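Local coordinates for protein BolA (Coxiella burnetii, PDB 3TR3) that is a stress-induced BolA-family protein of unknown function that carries a cobalt ion in the crystal and may, as relatives do, work with monothiol glutaredoxins in iron-sulphur cluster handling, at residues B[32-37]-B[68-73]; B[12-17]-B[56-61]. One frame throughout, in Å; residues are numbered along the deposited sequence.

Interaction 1 of 2, residues B[32-37]-B[68-73]; sequences HFEAVV and ALSLKT. With CO (cobalt (II) ion), chain D.
The imidazole of H32 lies over the methyl of A68: A68 CB sits 3.8 Å from the centroid of the H32 ring, displaced toward the ND1 side, in a CH-pi contact that a small residue permits. At its outer edge NE2 binds the cobalt ion at 2.2 Å. CG of H32 is anti to the carbonyl carbon (chi1 -71°), which swings the ring past the start of the strand to the metal, where H67 supplies a second ligand. The phenyl ring of F33 meets the carbonyl O of A68 with its edge, CD2 being the nearest ring atom at 3.6 Å.

Between these two rings, which stand on opposite faces of the sheet, the parallel strands pair in register from H32–A68 to V37–T73. Five backbone hydrogen bonds join them. F33 N to A68 O is the most bent, at 141°, whereas S70 N gives F33 O a nearly straight one; A35 in turn donates to S70 O and accepts from K72 N, and V37 N reaches K72 O at 2.8 Å.

F33, A35, V37, L69, L71 and T73 share one face. L69 puts CD1 3.8 Å from F33 CB and also reaches A35, whose methyl receives L71 CD2 at 3.9 Å; the small alanine lets both leucine branches close in over it. On the opposite face H32, E34, S70 and K72 are exposed, which suits polar and long charged chains, while A68 and V36 are partly exposed and V36 packs on I24 and S25 of strand 22-28.

Strand 32-38 is central in the sheet, pairing antiparallel with 22-28 on its other side. Helix 47-57 packs on the leucine-bearing face, where H51, V54 and Y55 meet L71, and Y55 OH hydrogen-bonds L69 O.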
# COMPACT_ATOMS: atom_id res chain seq x y z
N HIS B 32 -5.75 -0.81 15.72
CA HIS B 32 -5.08 0.45 15.38
C HIS B 32 -4.45 0.37 13.98
O HIS B 32 -3.77 -0.58 13.65
CB HIS B 32 -4.08 0.87 16.48
CG HIS B 32 -4.74 1.33 17.76
ND1 HIS B 32 -4.72 2.64 18.19
CD2 HIS B 32 -5.48 0.65 18.69
CE1 HIS B 32 -5.38 2.75 19.33
NE2 HIS B 32 -5.85 1.54 19.66
N PHE B 33 -4.75 1.33 13.12
CA PHE B 33 -4.28 1.31 11.75
C PHE B 33 -3.65 2.67 11.40
O PHE B 33 -3.89 3.67 12.08
CB PHE B 33 -5.45 1.05 10.79
CG PHE B 33 -6.11 -0.29 10.96
CD1 PHE B 33 -5.70 -1.39 10.19
CD2 PHE B 33 -7.17 -0.45 11.86
CE1 PHE B 33 -6.35 -2.64 10.32
CE2 PHE B 33 -7.81 -1.70 12.01
CZ PHE B 33 -7.41 -2.79 11.25
N GLU B 34 -2.83 2.67 10.35
CA GLU B 34 -2.29 3.87 9.71
C GLU B 34 -2.44 3.68 8.23
O GLU B 34 -2.21 2.60 7.70
CB GLU B 34 -0.80 4.05 9.99
CG GLU B 34 -0.43 4.19 11.45
CD GLU B 34 1.05 3.88 11.69
OE1 GLU B 34 1.70 3.29 10.79
OE2 GLU B 34 1.55 4.23 12.79
N ALA B 35 -2.82 4.75 7.55
CA ALA B 35 -2.99 4.71 6.11
C ALA B 35 -2.37 5.97 5.50
O ALA B 35 -2.41 7.04 6.11
CB ALA B 35 -4.49 4.60 5.76
N VAL B 36 -1.76 5.82 4.33
CA VAL B 36 -1.23 6.94 3.58
C VAL B 36 -2.10 6.92 2.36
O VAL B 36 -2.23 5.88 1.71
CB VAL B 36 0.26 6.78 3.20
CG1 VAL B 36 0.77 8.02 2.49
CG2 VAL B 36 1.12 6.45 4.44
N VAL B 37 -2.78 8.05 2.12
CA VAL B 37 -3.79 8.16 1.07
C VAL B 37 -3.39 9.28 0.13
O VAL B 37 -3.03 10.37 0.58
CB VAL B 37 -5.20 8.44 1.64
CG1 VAL B 37 -6.23 8.40 0.52
CG2 VAL B 37 -5.56 7.42 2.68
N ALA B 68 -9.45 2.51 15.50
CA ALA B 68 -8.59 3.70 15.40
C ALA B 68 -7.88 3.72 14.09
O ALA B 68 -7.42 2.68 13.61
CB ALA B 68 -7.60 3.78 16.55
N LEU B 69 -7.85 4.90 13.46
CA LEU B 69 -7.25 5.03 12.15
C LEU B 69 -6.52 6.35 12.04
O LEU B 69 -7.12 7.36 12.08
CB LEU B 69 -8.32 4.93 11.07
CG LEU B 69 -7.82 5.23 9.66
CD1 LEU B 69 -6.61 4.32 9.29
CD2 LEU B 69 -8.95 5.08 8.68
N SER B 70 -5.20 6.30 11.90
CA SER B 70 -4.34 7.46 11.81
C SER B 70 -4.04 7.68 10.32
O SER B 70 -3.87 6.70 9.60
CB SER B 70 -3.08 7.14 12.63
OG SER B 70 -1.98 7.95 12.30
N LEU B 71 -4.01 8.92 9.84
CA LEU B 71 -3.89 9.16 8.37
C LEU B 71 -2.77 10.11 7.99
O LEU B 71 -2.52 11.07 8.70
CB LEU B 71 -5.19 9.72 7.72
CG LEU B 71 -6.51 8.98 7.84
CD1 LEU B 71 -7.76 9.91 7.46
CD2 LEU B 71 -6.51 7.68 7.01
N LYS B 72 -2.11 9.81 6.87
CA LYS B 72 -1.37 10.82 6.12
C LYS B 72 -2.01 10.95 4.75
O LYS B 72 -2.15 9.96 4.03
CB LYS B 72 0.10 10.53 5.99
CG LYS B 72 0.86 10.52 7.29
CD LYS B 72 2.28 9.92 7.10
CE LYS B 72 3.06 9.95 8.41
NZ LYS B 72 4.37 9.28 8.27
N THR B 73 -2.39 12.19 4.40
CA THR B 73 -3.14 12.48 3.17
C THR B 73 -2.35 13.38 2.24
O THR B 73 -1.97 14.47 2.62
CB THR B 73 -4.50 13.14 3.51
OG1 THR B 73 -4.32 14.20 4.46
CG2 THR B 73 -5.48 12.09 4.08
CO CO D . -7.04 1.44 21.50

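Interaction 2 of 2, residues B[12-17]-B[56-61]; sequences QWIETG and NALGSH
W13 and H61 stack face to face, their planes only 2° apart, the imidazole lying over the six-membered ring near its fusion with the pyrrole, centroids 3.6 Å apart and W13 CE2 facing the imidazole centre. The side chains approach at about a right angle, yet the imidazole runs obliquely along the indole, H61 CB over CE3–CZ3 at one end and H61 NE2 over W13 NE1, at 3.5 Å, at the other. Both residues hold CG anti to the carbonyl carbon, and D65 fixes the rotation of the imidazole through a hydrogen bond to ND1. A broad indole suits this place, offering a flat surface to imidazole and methylene alike.

L58 enters obliquely beside the stack. Its CD2 tip lies near the plane of the indole, at its edge, 3.5 Å from W13 CB, and 3.6 Å from I14 CG1, filling the angle between two successive helix residues. At the C-terminal end of helix 7-17, the methyl of A57 rests against the backbone of G17, whose lack of a side chain allows CA atoms to approach to 4.4 Å.

The contact packs helix 7-17 against the bend between helices 47-57 and 59-65, as in the alpha-beta-beta-alpha-alpha-beta (class II KH-like) fold of the BolA family.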
# COMPACT_ATOMS: atom_id res chain seq x y z
N GLN B 12 -9.33 -1.29 0.27
CA GLN B 12 -10.47 -1.41 -0.63
C GLN B 12 -11.61 -0.40 -0.34
O GLN B 12 -12.17 0.17 -1.26
CB GLN B 12 -10.99 -2.85 -0.63
CG GLN B 12 -10.01 -3.83 -1.29
CD GLN B 12 -10.60 -5.23 -1.49
OE1 GLN B 12 -11.30 -5.77 -0.61
NE2 GLN B 12 -10.31 -5.83 -2.65
N TRP B 13 -11.96 -0.22 0.94
CA TRP B 13 -13.08 0.61 1.37
C TRP B 13 -12.83 2.09 1.03
O TRP B 13 -13.71 2.76 0.51
CB TRP B 13 -13.32 0.47 2.87
CG TRP B 13 -13.83 -0.87 3.33
CD1 TRP B 13 -14.47 -1.81 2.57
CD2 TRP B 13 -13.72 -1.44 4.65
NE1 TRP B 13 -14.78 -2.91 3.34
CE2 TRP B 13 -14.33 -2.71 4.61
CE3 TRP B 13 -13.17 -0.98 5.86
CZ2 TRP B 13 -14.41 -3.55 5.74
CZ3 TRP B 13 -13.25 -1.80 6.98
CH2 TRP B 13 -13.87 -3.07 6.91
N ILE B 14 -11.62 2.57 1.30
CA ILE B 14 -11.29 3.96 1.01
C ILE B 14 -11.24 4.21 -0.49
O ILE B 14 -11.77 5.20 -0.96
CB ILE B 14 -9.96 4.36 1.63
CG1 ILE B 14 -10.01 4.27 3.16
CG2 ILE B 14 -9.58 5.76 1.18
CD1 ILE B 14 -8.60 4.50 3.82
N GLU B 15 -10.64 3.30 -1.25
CA GLU B 15 -10.63 3.45 -2.71
C GLU B 15 -12.02 3.32 -3.37
O GLU B 15 -12.26 3.84 -4.44
CB GLU B 15 -9.62 2.51 -3.36
CG GLU B 15 -8.19 2.80 -2.92
CD GLU B 15 -7.18 1.77 -3.42
OE1 GLU B 15 -7.61 0.68 -3.85
OE2 GLU B 15 -5.97 2.07 -3.37
N THR B 16 -12.92 2.61 -2.71
CA THR B 16 -14.27 2.47 -3.20
C THR B 16 -15.04 3.75 -2.92
O THR B 16 -15.68 4.27 -3.81
CB THR B 16 -14.97 1.25 -2.54
OG1 THR B 16 -14.41 0.05 -3.08
CG2 THR B 16 -16.48 1.25 -2.81
N GLY B 17 -14.94 4.26 -1.70
CA GLY B 17 -15.69 5.42 -1.29
C GLY B 17 -15.19 6.77 -1.81
O GLY B 17 -15.95 7.71 -1.92
N ASN B 56 -15.31 9.88 6.04
CA ASN B 56 -16.65 9.88 5.48
C ASN B 56 -16.81 8.81 4.38
O ASN B 56 -17.83 8.13 4.32
CB ASN B 56 -17.01 11.29 4.98
CG ASN B 56 -18.42 11.37 4.44
OD1 ASN B 56 -18.63 11.15 3.24
ND2 ASN B 56 -19.40 11.69 5.30
N ALA B 57 -15.80 8.70 3.52
CA ALA B 57 -15.69 7.62 2.55
C ALA B 57 -15.76 6.21 3.19
O ALA B 57 -16.18 5.28 2.54
CB ALA B 57 -14.40 7.76 1.73
N LEU B 58 -15.33 6.04 4.45
CA LEU B 58 -15.35 4.72 5.10
C LEU B 58 -16.71 4.42 5.70
O LEU B 58 -16.98 3.28 6.13
CB LEU B 58 -14.25 4.60 6.17
CG LEU B 58 -12.82 4.39 5.69
CD1 LEU B 58 -11.84 4.77 6.76
CD2 LEU B 58 -12.58 2.94 5.25
N GLY B 59 -17.57 5.45 5.73
CA GLY B 59 -18.95 5.32 6.13
C GLY B 59 -19.15 4.60 7.44
O GLY B 59 -18.57 4.98 8.46
N SER B 60 -19.94 3.53 7.40
CA SER B 60 -20.28 2.79 8.61
C SER B 60 -19.11 1.93 9.13
O SER B 60 -19.10 1.56 10.30
CB SER B 60 -21.52 1.93 8.35
OG SER B 60 -21.21 0.85 7.50
N HIS B 61 -18.15 1.61 8.26
CA HIS B 61 -16.96 0.89 8.67
C HIS B 61 -16.21 1.70 9.72
O HIS B 61 -15.71 1.16 10.73
CB HIS B 61 -16.05 0.60 7.46
CG HIS B 61 -16.69 -0.29 6.44
ND1 HIS B 61 -17.16 -1.56 6.73
CD2 HIS B 61 -16.97 -0.09 5.12
CE1 HIS B 61 -17.68 -2.10 5.65
NE2 HIS B 61 -17.58 -1.22 4.66

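Interactions 1 and 2 are two layers of one small alpha/beta domain, their centres 13 Å apart. They touch where L69 CD2 of the sheet meets L58 CD1 of the helical layer at 3.5 Å, so the leucine that wedges beside W13 also packs on the inner face of strand 68-74. Their segments alternate along the chain: 12-17 and 32-37 are followed by 56-61 and 68-73, and the helices between the paired strands form a right-handed beta-alpha-beta crossover that carries the second half of interaction 2. Cobalt belongs to interaction 1 alone, through H32; its other protein ligand, H67, lies just after helix 59-65, whose first turn holds H61 of interaction 2, and directly before A68.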